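Local atomic coordinates of aminopeptidase, putative (Trypanosoma brucei brucei, PDB entry 5NSM), a protein that probably removes amino-terminal residues, leucine among them, from peptides as a hexameric M17-family aminopeptidase with two manganese ions in each active site. Residues Y351-I356 / I368-E373; V292-G297 / K310-G315; V48-H53 / G105-K110; T410-A415 / P499-N504; A156-G161 / S205-Q210. All blocks are in the same frame, centred on the assembly; numbering follows the deposited sequence.

Contact 1: residues Y351-I356 / I368-E373; sequences YRNDDI and INTDAE. With MN (manganese (II) ion), chain N; MN (manganese (II) ion), chain O.
The ring of Tyr351 lies over Thr370, whose methyl CG2 sits 3.9 Å from the ring centroid and close to the ring normal, a CH-pi contact over one face. Beyond the ring, the phenol OH donates to Thr370 O at 2.7 Å, tilted out of that carbonyl's plane. A tyrosine suits this place because one side chain both covers the methyl and reaches the backbone. From the same segment as Tyr351, Asn353 OD1 accepts from Thr370 N at 2.9 Å, and the side chains of Asn353 and Thr370 cross nearly at right angles. OG1 of Thr370 sits between its backbone N and carbonyl carbon (chi1 58°) and bonds Gly296 O and Ala299 N, leaving CG2 to face Tyr351. Thr370 belongs to a type I turn, Asn369 to Ala372, in which Asn369 OD1 takes Asp371 N in an Asx turn. Within it, Asp371 holds one manganese through both its O and OD1, while just past it the carboxylate of Glu373 bridges both ions, one oxygen to each. Arg352 pairs with Glu343 of the second subunit. Held at both N and O, Thr370 probably steadies a turn that carries one manganese ligand and leads into the next.

Contact 2: residues V292-G297 / K310-G315; sequences VYDCGG and KHDMGG. With MN (manganese (II) ion), chain O; MN (manganese (II) ion), chain N.
Metal coordination is what joins Asp294 to Asp312. Asp294 OD2 bridges the two manganese ions at 2.0 Å from each, and Asp312 OD2 lies 1.9 Å from the ion that also carries a water. The two carboxylate oxygens, Asp294 OD2 and Asp312 OD2, come within 2.9 Å of each other, a closeness probably made tolerable by the manganese they share. Aspartate fits both places, since its short side chain places a carboxylate oxygen on the ions close to the backbone; in Asp294 the carboxylate carbon CG stands opposite the backbone N (chi1 -165°). Second-shell bonds steady the other oxygens: Asp294 OD1 accepts from Asn344, and Asp312 OD1 is hydrogen-bonded to Thr401. These two ligands, with Lys289, Asp371 and Glu373, build the dinuclear centre characteristic of M17 leucyl aminopeptidases, set where strand 293-294 gives way to a loop and just ahead of helix 314-328. Apolar packing comes from Met313 and Val292. Met313, at the N-cap position of that helix, lays CG against Val292 CA at 3.9 Å, and its chain then bends away toward Leu212 and Val213 of helix 196-214. Van der Waals contact also brings Tyr293 CD1 to 3.6 Å from Lys310 N, obliquely to the ring. Tyr293 OH and the backbone N of Lys310 bond Asn353 O and Asp354 OD2 of the third subunit, respectively, while Lys310 NZ bonds Asp214 O.

Contact 3: residues V48-H53 / G105-K110; sequences VLVGTH and GEVPTK
Strands 48-52 and 105-107 run parallel, their short axes 4.4 Å apart and inclined by 26°, with Val50 level with Gly105 and Gly51 with Glu106. Three backbone bonds join them: Gly105 N to Leu49 O, Gly51 N to Gly105 O, and Val107 N to Gly51 O at 2.9 Å. Glycine suits position 105, because a beta carbon there would press on Val50 CG2. Val50 CG1 meets Val107 CG2 at 3.5 Å, the two branched side chains crossing at about a right angle; Val50 CG1 stands opposite the backbone N (chi1 172°), which directs it to that methyl. At the strand ends, Thr52 CG2 touches Thr109 CG2 at 3.7 Å. On the face of the sheet opposite Val50, Glu106 stretches out alongside His53, both pointing the same way, with ring and carboxylate planes 73° apart. Glu106 OE1 lies near the imidazole plane at the ring edge, 3.7 Å from His53 CD2. A water ties the corner together, accepting from His53 N and donating to both Glu106 OE2 and Val107 O. Val50 and Val107 pack together on Leu126 of helix 120-131, which covers the Val50 face of the mixed N-terminal sheet, while strand 140-145 pairs with the far edge of strand 46-52 and strand 83-89 lies antiparallel on the other side of strand 99-107.

Contact 4: residues T410-A415 / P499-N504; sequences TGRHHA and PVFNSN
Gly411, first to leave helical geometry after helix 405-410, has a positive phi of 88° that glycine adopts without strain, and its O comes within 4.3 Å of Pro499 CD. Just before it, Thr410 OG1 donates to His414 O at 2.7 Å and fastens the two ends of the loop together. Next comes Arg412, whose O approaches Pro499 CA at 3.2 Å in a weak, bent CA-H...O contact. Its side chain starts off alongside the other segment and then runs out, CG to CZ nearly extended, until NH1 stands 4.3 Å from Phe501 CE2; guanidinium and ring meet obliquely, in loose van der Waals contact. The charge itself is answered elsewhere, by a salt bridge from Arg412 NH2 to Asp468 of the fourth subunit. His413 turns its side chain away from Pro499 and stacks its ring on Tyr448 of that same subunit, and the side chain of His414 also leads away, NE2 reaching Asn114 O. What these two residues offer the proline is backbone: His414 C lies 3.8 Å from Pro499 CG. Ala415 closes the curve around the ring, with its N 3.7 Å and its CB 4.3 Å from the same Pro499 CG, a small side chain leaving room for the pyrrolidine. The loop thus links helix 405-410 to strand 415-419, which pairs with strands 439-441 and 490-495, while Pro499 lies just beyond strand 490-495 and leads into the short strand 501-502, where Phe501 meets the ring of His311.

Contact 5: residues A156-G161 / S205-Q210; sequences AVARCG and STQLCQ
Gln207 reaches across to the end of helix 150-158 and gives NE2 to Ala158 O at 2.9 Å. The bond is well formed: the N-H points at the oxygen with an angle of 160°, the donor lies in the carbonyl plane on a lone pair, and Ala158 O is close to the plane of the Gln207 amide. CG of Gln207 stands opposite the carbonyl carbon (chi1 -74°), and from there the extended chain carries the amide across. Glutamine is apt, because its amide has further partners, OE1 with Tyr22 and Thr24, NE2 with Asn25. Ala158 faces helix 196-214 directly, and its CB fits against Thr206 CB at 4.0 Å and Gln207 CG at 4.1 Å; a methyl is small enough to let the backbones approach to 6.2 Å between Ala158 CA and Gln207 CA. Here the C-terminal part of helix 150-158 is set against helix 196-214, at the seam between the N-terminal and catalytic parts of the protein. Arg159 starts away from that helix, then bends at its third torsion (chi3 -95°), and its side chain crosses that of Thr206 at about a right angle, NH1 3.8 Å from Thr206 CG2. The tip of Arg159 is held by Glu437 and by Thr507 O. Gln210, one helical turn beyond Thr206, packs its amide near Arg159, NE2 lying 3.6 Å from Arg159 O.

In the fold
Contacts 1 and 2 share both manganese ions and touch directly, yet contact 2 is joined by carboxylates on the metals, contact 1 by hydrogen bonds and a CH-pi contact next to its metal ligands; the other three hold no metal. Contact 3, about 49 Å from contact 1 between centres, is backbone pairing in the N-terminal sheet, with a buried valine face and an exposed end; no other chain touches it. Contact 5 is buried too, but joins helices of different domains through one amide bond and small side chains. Partly buried contact 4 has no hydrogen bond across it and relies on proline packing; its Phe501 abuts His311 of contact 2. Contacts 1, 2 and 4 also meet neighbouring subunits, as contacts 3 and 5 do not.

Contact 1: residues Y351-I356 / I368-E373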
# COMPACT_ATOMS: atom_id res chain seq x y z
N TYR A 351 -3.58 -12.49 22.54
CA TYR A 351 -3.74 -11.20 23.22
C TYR A 351 -4.00 -10.12 22.13
O TYR A 351 -3.54 -10.22 21.02
CB TYR A 351 -2.59 -10.87 24.18
CG TYR A 351 -1.33 -10.24 23.61
CD1 TYR A 351 -0.63 -10.80 22.54
CD2 TYR A 351 -0.78 -9.11 24.21
CE1 TYR A 351 0.56 -10.23 22.08
CE2 TYR A 351 0.40 -8.53 23.75
CZ TYR A 351 1.07 -9.10 22.69
OH TYR A 351 2.21 -8.48 22.25
N ARG A 352 -4.77 -9.13 22.51
CA ARG A 352 -5.36 -8.24 21.54
C ARG A 352 -4.81 -6.85 21.58
O ARG A 352 -4.27 -6.42 22.56
CB ARG A 352 -6.87 -8.14 21.75
CG ARG A 352 -7.59 -9.46 21.75
CD ARG A 352 -9.03 -9.20 22.10
NE ARG A 352 -9.81 -10.42 22.31
CZ ARG A 352 -9.93 -11.07 23.46
NH1 ARG A 352 -10.67 -12.16 23.50
NH2 ARG A 352 -9.31 -10.64 24.57
N ASN A 353 -4.98 -6.19 20.44
CA ASN A 353 -4.76 -4.74 20.31
C ASN A 353 -5.96 -4.06 20.96
O ASN A 353 -6.99 -3.88 20.34
CB ASN A 353 -4.63 -4.31 18.84
CG ASN A 353 -3.55 -5.07 18.09
OD1 ASN A 353 -2.37 -4.96 18.42
ND2 ASN A 353 -3.95 -5.87 17.11
N ASP A 354 -5.78 -3.73 22.22
CA ASP A 354 -6.83 -3.17 23.18
C ASP A 354 -6.77 -3.83 24.57
O ASP A 354 -7.31 -3.30 25.51
CB ASP A 354 -8.29 -3.32 22.70
CG ASP A 354 -8.73 -2.19 21.81
OD1 ASP A 354 -8.00 -1.19 21.69
OD2 ASP A 354 -9.78 -2.34 21.16
N ASP A 355 -6.21 -5.03 24.63
CA ASP A 355 -6.14 -5.76 25.90
C ASP A 355 -5.29 -4.93 26.86
O ASP A 355 -4.38 -4.22 26.45
CB ASP A 355 -5.56 -7.17 25.79
CG ASP A 355 -6.59 -8.24 25.38
OD1 ASP A 355 -7.79 -7.93 25.28
OD2 ASP A 355 -6.17 -9.38 25.07
N ILE A 356 -5.61 -5.05 28.13
CA ILE A 356 -4.83 -4.43 29.21
C ILE A 356 -4.20 -5.53 30.06
O ILE A 356 -4.87 -6.41 30.57
CB ILE A 356 -5.66 -3.45 30.06
CG1 ILE A 356 -6.07 -2.27 29.18
CG2 ILE A 356 -4.86 -2.96 31.26
CD1 ILE A 356 -7.05 -1.31 29.84
N ILE A 368 -1.35 -1.58 22.37
CA ILE A 368 -1.67 -0.84 21.14
C ILE A 368 -1.37 -1.69 19.91
O ILE A 368 -2.10 -1.64 18.92
CB ILE A 368 -0.83 0.45 21.00
CG1 ILE A 368 -1.03 1.37 22.20
CG2 ILE A 368 -1.17 1.21 19.71
CD1 ILE A 368 -2.46 1.78 22.46
N ASN A 369 -0.28 -2.43 19.99
CA ASN A 369 0.20 -3.27 18.91
C ASN A 369 0.87 -4.53 19.45
O ASN A 369 1.88 -4.47 20.10
CB ASN A 369 1.16 -2.48 18.02
CG ASN A 369 1.51 -3.17 16.73
OD1 ASN A 369 1.91 -4.33 16.71
ND2 ASN A 369 1.30 -2.48 15.61
N THR A 370 0.30 -5.67 19.12
CA THR A 370 0.76 -6.98 19.61
C THR A 370 2.12 -7.39 19.08
O THR A 370 2.72 -8.33 19.58
CB THR A 370 -0.21 -8.11 19.25
OG1 THR A 370 -0.39 -8.19 17.83
CG2 THR A 370 -1.54 -7.89 19.93
N ASP A 371 2.58 -6.71 18.04
CA ASP A 371 3.87 -7.00 17.40
C ASP A 371 5.07 -6.31 18.07
O ASP A 371 6.24 -6.62 17.75
CB ASP A 371 3.89 -6.63 15.93
CG ASP A 371 5.05 -7.26 15.20
OD1 ASP A 371 5.80 -8.12 15.77
OD2 ASP A 371 5.21 -6.91 14.02
N ALA A 372 4.73 -5.45 19.02
CA ALA A 372 5.66 -4.90 20.04
C ALA A 372 5.59 -5.74 21.33
O ALA A 372 5.34 -5.26 22.42
CB ALA A 372 5.33 -3.45 20.34
N GLU A 373 5.87 -7.01 21.14
CA GLU A 373 5.76 -8.07 22.17
C GLU A 373 7.02 -8.21 23.05
O GLU A 373 6.96 -8.66 24.16
CB GLU A 373 5.47 -9.41 21.48
CG GLU A 373 6.65 -10.18 20.89
CD GLU A 373 7.35 -9.58 19.66
OE1 GLU A 373 8.58 -9.93 19.46
OE2 GLU A 373 6.68 -8.87 18.83
MN MN N . 7.23 -8.17 17.11
MN MN O . 9.79 -9.53 18.16
O HOH W 1 10.96 -8.83 16.63

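Contact 2: residues V292-G297 / K310-G315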
# COMPACT_ATOMS: atom_id res chain seq x y z
N VAL A 292 10.67 -17.15 20.10
CA VAL A 292 11.00 -18.32 19.26
C VAL A 292 10.49 -18.17 17.81
O VAL A 292 11.09 -18.65 16.85
CB VAL A 292 10.48 -19.51 20.08
CG1 VAL A 292 9.76 -20.50 19.27
CG2 VAL A 292 11.65 -20.12 20.84
N TYR A 293 9.37 -17.49 17.70
CA TYR A 293 8.87 -16.99 16.42
C TYR A 293 7.89 -15.82 16.65
O TYR A 293 7.04 -15.90 17.52
CB TYR A 293 8.17 -18.09 15.63
CG TYR A 293 7.88 -17.78 14.18
CD1 TYR A 293 8.90 -17.69 13.24
CD2 TYR A 293 6.58 -17.58 13.74
CE1 TYR A 293 8.63 -17.40 11.91
CE2 TYR A 293 6.31 -17.31 12.40
CZ TYR A 293 7.34 -17.22 11.49
OH TYR A 293 7.08 -16.96 10.17
N ASP A 294 8.11 -14.74 15.89
CA ASP A 294 7.35 -13.46 16.00
C ASP A 294 6.53 -13.36 14.74
O ASP A 294 7.00 -12.85 13.73
CB ASP A 294 8.30 -12.23 16.17
CG ASP A 294 7.59 -10.94 16.65
OD1 ASP A 294 6.36 -11.02 16.74
OD2 ASP A 294 8.24 -9.84 16.93
N CYS A 295 5.33 -13.91 14.76
CA CYS A 295 4.40 -13.72 13.61
C CYS A 295 3.73 -12.33 13.65
O CYS A 295 3.12 -11.89 12.69
CB CYS A 295 3.34 -14.83 13.51
SG CYS A 295 1.82 -14.60 14.45
N GLY A 296 3.86 -11.67 14.79
CA GLY A 296 3.24 -10.37 15.04
C GLY A 296 1.99 -10.42 15.92
O GLY A 296 1.52 -9.40 16.43
N GLY A 297 1.48 -11.62 16.11
CA GLY A 297 0.19 -11.83 16.79
C GLY A 297 -0.93 -11.30 15.90
O GLY A 297 -0.84 -11.33 14.68
N LYS A 310 12.29 -16.36 13.03
CA LYS A 310 12.97 -17.38 13.87
C LYS A 310 14.20 -16.82 14.61
O LYS A 310 14.63 -17.37 15.61
CB LYS A 310 13.42 -18.59 13.03
CG LYS A 310 14.58 -18.30 12.10
CD LYS A 310 14.98 -19.51 11.27
CE LYS A 310 16.08 -19.12 10.28
NZ LYS A 310 16.69 -20.28 9.59
N HIS A 311 14.79 -15.77 14.07
CA HIS A 311 15.91 -15.07 14.70
C HIS A 311 15.51 -14.24 15.91
O HIS A 311 16.36 -13.69 16.60
CB HIS A 311 16.63 -14.13 13.73
CG HIS A 311 17.25 -14.80 12.55
ND1 HIS A 311 17.57 -14.12 11.40
CD2 HIS A 311 17.58 -16.09 12.32
CE1 HIS A 311 18.09 -14.95 10.53
NE2 HIS A 311 18.10 -16.16 11.06
N ASP A 312 14.21 -14.16 16.20
CA ASP A 312 13.69 -13.26 17.27
C ASP A 312 14.00 -13.75 18.70
O ASP A 312 13.61 -13.15 19.68
CB ASP A 312 12.17 -12.96 17.11
CG ASP A 312 11.81 -11.54 17.48
OD1 ASP A 312 12.69 -10.67 17.36
OD2 ASP A 312 10.64 -11.23 17.88
N MET A 313 14.71 -14.87 18.79
CA MET A 313 15.19 -15.40 20.06
C MET A 313 16.70 -15.19 20.22
O MET A 313 17.34 -15.81 21.06
CB MET A 313 14.76 -16.86 20.26
CG MET A 313 14.85 -17.78 19.06
SD MET A 313 16.47 -17.84 18.33
CE MET A 313 17.40 -18.69 19.62
N GLY A 314 17.27 -14.36 19.36
CA GLY A 314 18.72 -14.17 19.31
C GLY A 314 19.31 -13.58 20.59
O GLY A 314 20.46 -13.81 20.92
N GLY A 315 18.52 -12.79 21.27
CA GLY A 315 18.90 -12.20 22.56
C GLY A 315 18.95 -13.25 23.68
O GLY A 315 19.84 -13.23 24.52
MN MN O . 9.79 -9.53 18.16
MN MN N . 7.23 -8.17 17.11
O HOH W 1 10.96 -8.83 16.63

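Contact 3: residues V48-H53 / G105-K110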
# COMPACT_ATOMS: atom_id res chain seq x y z
N VAL A 48 45.23 -21.72 4.72
CA VAL A 48 44.77 -20.32 4.65
C VAL A 48 45.70 -19.40 5.40
O VAL A 48 46.12 -19.68 6.51
CB VAL A 48 43.34 -20.17 5.20
CG1 VAL A 48 42.82 -18.77 4.96
CG2 VAL A 48 42.41 -21.17 4.53
N LEU A 49 46.02 -18.30 4.75
CA LEU A 49 46.91 -17.29 5.33
C LEU A 49 46.22 -15.93 5.31
O LEU A 49 45.96 -15.37 4.27
CB LEU A 49 48.24 -17.19 4.57
CG LEU A 49 49.23 -16.11 5.08
CD1 LEU A 49 49.71 -16.42 6.49
CD2 LEU A 49 50.40 -16.02 4.13
N VAL A 50 45.99 -15.40 6.50
CA VAL A 50 45.22 -14.15 6.70
C VAL A 50 45.91 -13.09 7.58
O VAL A 50 46.33 -13.36 8.68
CB VAL A 50 43.81 -14.47 7.23
CG1 VAL A 50 43.08 -13.20 7.61
CG2 VAL A 50 43.00 -15.18 6.15
N GLY A 51 46.08 -11.91 7.02
CA GLY A 51 46.71 -10.82 7.73
C GLY A 51 46.65 -9.51 6.97
O GLY A 51 46.16 -9.45 5.85
N THR A 52 47.16 -8.46 7.59
CA THR A 52 47.22 -7.13 6.97
C THR A 52 48.34 -7.09 5.93
O THR A 52 49.18 -7.97 5.86
CB THR A 52 47.49 -6.00 7.97
OG1 THR A 52 48.75 -6.23 8.61
CG2 THR A 52 46.39 -5.93 9.04
N HIS A 53 48.29 -6.05 5.10
CA HIS A 53 49.30 -5.79 4.04
C HIS A 53 50.71 -5.84 4.64
O HIS A 53 51.59 -6.54 4.13
CB HIS A 53 49.05 -4.43 3.40
CG HIS A 53 49.85 -4.18 2.14
ND1 HIS A 53 51.11 -3.63 2.17
CD2 HIS A 53 49.55 -4.37 0.83
CE1 HIS A 53 51.56 -3.51 0.93
NE2 HIS A 53 50.63 -3.95 0.10
N GLY A 105 44.60 -14.09 2.21
CA GLY A 105 43.57 -13.07 2.42
C GLY A 105 44.13 -11.84 3.11
O GLY A 105 44.75 -11.95 4.15
N GLU A 106 43.87 -10.68 2.51
CA GLU A 106 44.35 -9.40 3.05
C GLU A 106 43.27 -8.64 3.86
O GLU A 106 42.19 -8.32 3.35
CB GLU A 106 44.90 -8.49 1.98
CG GLU A 106 45.66 -7.28 2.56
CD GLU A 106 46.03 -6.23 1.52
OE1 GLU A 106 46.58 -6.61 0.46
OE2 GLU A 106 45.80 -5.02 1.77
N VAL A 107 43.60 -8.39 5.12
CA VAL A 107 42.76 -7.67 6.07
C VAL A 107 43.12 -6.18 6.06
O VAL A 107 44.28 -5.83 6.17
CB VAL A 107 42.96 -8.17 7.52
CG1 VAL A 107 41.98 -7.49 8.48
CG2 VAL A 107 42.81 -9.68 7.62
N PRO A 108 42.11 -5.28 5.95
CA PRO A 108 42.42 -3.86 5.98
C PRO A 108 42.95 -3.44 7.36
O PRO A 108 42.70 -4.10 8.35
CB PRO A 108 41.07 -3.19 5.66
CG PRO A 108 40.03 -4.22 5.90
CD PRO A 108 40.69 -5.53 5.67
N THR A 109 43.68 -2.33 7.38
CA THR A 109 44.08 -1.68 8.65
C THR A 109 43.12 -0.54 9.04
O THR A 109 43.03 -0.20 10.20
CB THR A 109 45.50 -1.10 8.67
OG1 THR A 109 45.73 -0.37 7.47
CG2 THR A 109 46.54 -2.21 8.83
N LYS A 110 42.43 0.02 8.05
CA LYS A 110 41.42 1.05 8.25
C LYS A 110 40.42 0.55 9.28
O LYS A 110 39.87 -0.53 9.17
CB LYS A 110 40.69 1.41 6.94
O HOH W 2 45.96 -4.20 4.80

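Contact 4: residues T410-A415 / P499-N504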
# COMPACT_ATOMS: atom_id res chain seq x y z
N THR A 410 21.71 2.37 14.16
CA THR A 410 23.12 1.93 14.35
C THR A 410 23.64 0.87 13.37
O THR A 410 24.80 0.51 13.39
CB THR A 410 23.37 1.42 15.79
OG1 THR A 410 22.64 0.24 16.03
CG2 THR A 410 23.00 2.46 16.83
N GLY A 411 22.75 0.34 12.55
CA GLY A 411 23.17 -0.50 11.42
C GLY A 411 23.33 -1.97 11.72
O GLY A 411 22.97 -2.46 12.79
N ARG A 412 23.87 -2.67 10.75
CA ARG A 412 23.90 -4.13 10.79
C ARG A 412 24.97 -4.76 11.62
O ARG A 412 24.88 -5.93 11.93
CB ARG A 412 23.93 -4.69 9.38
CG ARG A 412 22.69 -4.24 8.63
CD ARG A 412 22.40 -5.14 7.51
NE ARG A 412 21.12 -4.84 6.89
CZ ARG A 412 20.33 -5.76 6.33
NH1 ARG A 412 20.66 -7.04 6.39
NH2 ARG A 412 19.19 -5.39 5.75
N HIS A 413 25.99 -4.00 11.92
CA HIS A 413 27.16 -4.51 12.65
C HIS A 413 27.29 -4.00 14.06
O HIS A 413 28.14 -4.49 14.80
CB HIS A 413 28.45 -4.19 11.91
CG HIS A 413 28.44 -4.65 10.50
ND1 HIS A 413 27.89 -3.89 9.48
CD2 HIS A 413 28.85 -5.81 9.93
CE1 HIS A 413 28.00 -4.54 8.34
NE2 HIS A 413 28.57 -5.71 8.59
N HIS A 414 26.49 -3.02 14.42
CA HIS A 414 26.57 -2.41 15.76
C HIS A 414 25.26 -2.54 16.50
O HIS A 414 24.24 -1.98 16.07
CB HIS A 414 26.94 -0.95 15.68
CG HIS A 414 28.36 -0.69 15.29
ND1 HIS A 414 28.80 -0.78 13.99
CD2 HIS A 414 29.41 -0.25 16.02
CE1 HIS A 414 30.08 -0.45 13.94
NE2 HIS A 414 30.47 -0.13 15.16
N ALA A 415 25.27 -3.27 17.60
CA ALA A 415 24.11 -3.35 18.48
C ALA A 415 23.90 -2.00 19.17
O ALA A 415 24.86 -1.30 19.47
CB ALA A 415 24.27 -4.42 19.53
N PRO A 499 22.51 -7.26 14.15
CA PRO A 499 23.82 -7.91 14.26
C PRO A 499 23.80 -9.42 14.46
O PRO A 499 24.82 -10.07 14.25
CB PRO A 499 24.44 -7.22 15.48
CG PRO A 499 23.78 -5.90 15.54
CD PRO A 499 22.40 -6.09 15.03
N VAL A 500 22.67 -9.96 14.89
CA VAL A 500 22.55 -11.43 15.07
C VAL A 500 22.48 -12.25 13.78
O VAL A 500 22.45 -13.46 13.84
CB VAL A 500 21.36 -11.83 15.96
CG1 VAL A 500 21.54 -11.22 17.34
CG2 VAL A 500 20.03 -11.46 15.33
N PHE A 501 22.41 -11.61 12.63
CA PHE A 501 22.33 -12.34 11.37
C PHE A 501 22.97 -11.59 10.23
O PHE A 501 23.11 -10.40 10.27
CB PHE A 501 20.86 -12.75 11.01
CG PHE A 501 20.02 -11.62 10.44
CD1 PHE A 501 19.41 -10.71 11.29
CD2 PHE A 501 19.83 -11.51 9.07
CE1 PHE A 501 18.63 -9.67 10.78
CE2 PHE A 501 19.07 -10.47 8.53
CZ PHE A 501 18.47 -9.54 9.38
N ASN A 502 23.33 -12.33 9.21
CA ASN A 502 23.67 -11.76 7.92
C ASN A 502 23.00 -12.59 6.83
O ASN A 502 22.21 -13.46 7.09
CB ASN A 502 25.17 -11.61 7.77
CG ASN A 502 25.90 -12.95 7.78
OD1 ASN A 502 25.35 -13.99 7.42
ND2 ASN A 502 27.16 -12.92 8.15
N SER A 503 23.39 -12.38 5.60
CA SER A 503 22.76 -13.09 4.46
C SER A 503 23.02 -14.62 4.45
O SER A 503 22.32 -15.36 3.77
CB SER A 503 23.18 -12.49 3.11
OG SER A 503 24.55 -12.68 2.90
N ASN A 504 24.03 -15.07 5.19
CA ASN A 504 24.26 -16.51 5.37
C ASN A 504 23.54 -17.14 6.56
O ASN A 504 23.66 -18.33 6.82
CB ASN A 504 25.76 -16.82 5.48
CG ASN A 504 26.49 -16.55 4.18
OD1 ASN A 504 26.00 -16.84 3.10
ND2 ASN A 504 27.68 -16.01 4.29

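Contact 5: residues A156-G161 / S205-Q210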
# COMPACT_ATOMS: atom_id res chain seq x y z
N ALA A 156 35.53 -14.69 15.35
CA ALA A 156 35.44 -14.45 13.90
C ALA A 156 35.52 -15.73 13.06
O ALA A 156 34.74 -15.93 12.11
CB ALA A 156 36.54 -13.51 13.44
N VAL A 157 36.46 -16.58 13.43
CA VAL A 157 36.63 -17.90 12.79
C VAL A 157 35.49 -18.89 13.15
O VAL A 157 35.05 -19.67 12.35
CB VAL A 157 38.00 -18.53 13.11
CG1 VAL A 157 38.11 -19.92 12.51
CG2 VAL A 157 39.11 -17.64 12.56
N ALA A 158 35.06 -18.86 14.40
CA ALA A 158 33.91 -19.68 14.85
C ALA A 158 32.64 -19.40 14.03
O ALA A 158 31.86 -20.27 13.72
CB ALA A 158 33.63 -19.43 16.31
N ARG A 159 32.50 -18.14 13.67
CA ARG A 159 31.39 -17.56 12.83
C ARG A 159 31.41 -17.93 11.38
O ARG A 159 30.42 -17.80 10.68
CB ARG A 159 31.52 -16.03 12.76
CG ARG A 159 30.54 -15.26 13.55
CD ARG A 159 30.70 -13.77 13.30
NE ARG A 159 31.55 -13.11 14.30
CZ ARG A 159 31.28 -13.06 15.60
NH1 ARG A 159 30.19 -13.66 16.10
NH2 ARG A 159 32.09 -12.42 16.41
N CYS A 160 32.58 -18.25 10.90
CA CYS A 160 32.81 -18.22 9.46
C CYS A 160 32.40 -19.54 8.84
O CYS A 160 32.16 -20.50 9.52
CB CYS A 160 34.27 -17.90 9.14
SG CYS A 160 35.34 -19.35 9.16
N GLY A 161 32.40 -19.55 7.52
CA GLY A 161 32.20 -20.79 6.72
C GLY A 161 30.80 -21.35 6.82
O GLY A 161 29.89 -20.67 7.27
N SER A 205 30.53 -21.50 22.23
CA SER A 205 29.38 -20.65 22.57
C SER A 205 28.87 -19.78 21.37
O SER A 205 27.68 -19.64 21.18
CB SER A 205 29.68 -19.76 23.75
OG SER A 205 29.34 -20.43 24.96
N THR A 206 29.80 -19.24 20.58
CA THR A 206 29.44 -18.53 19.38
C THR A 206 28.65 -19.44 18.43
O THR A 206 27.65 -19.05 17.83
CB THR A 206 30.68 -18.01 18.63
OG1 THR A 206 31.39 -17.08 19.45
CG2 THR A 206 30.29 -17.30 17.32
N GLN A 207 29.13 -20.65 18.26
CA GLN A 207 28.55 -21.59 17.29
C GLN A 207 27.25 -22.20 17.78
O GLN A 207 26.37 -22.47 16.99
CB GLN A 207 29.53 -22.68 16.93
CG GLN A 207 30.62 -22.17 16.01
CD GLN A 207 31.67 -23.22 15.71
OE1 GLN A 207 31.75 -24.24 16.38
NE2 GLN A 207 32.45 -22.98 14.67
N LEU A 208 27.16 -22.46 19.07
CA LEU A 208 25.90 -22.95 19.67
C LEU A 208 24.80 -21.89 19.56
O LEU A 208 23.67 -22.17 19.20
CB LEU A 208 26.07 -23.32 21.15
CG LEU A 208 24.77 -23.66 21.90
CD1 LEU A 208 24.03 -24.82 21.23
CD2 LEU A 208 25.07 -23.99 23.35
N CYS A 209 25.17 -20.67 19.89
CA CYS A 209 24.32 -19.51 19.69
C CYS A 209 23.80 -19.44 18.24
O CYS A 209 22.61 -19.30 17.97
CB CYS A 209 25.08 -18.22 20.03
SG CYS A 209 24.06 -16.72 20.02
N GLN A 210 24.73 -19.58 17.33
CA GLN A 210 24.43 -19.59 15.89
C GLN A 210 23.45 -20.72 15.54
O GLN A 210 22.53 -20.54 14.74
CB GLN A 210 25.71 -19.73 15.08
CG GLN A 210 25.54 -19.65 13.59
CD GLN A 210 26.72 -20.23 12.83
OE1 GLN A 210 26.82 -21.46 12.65
NE2 GLN A 210 27.62 -19.36 12.36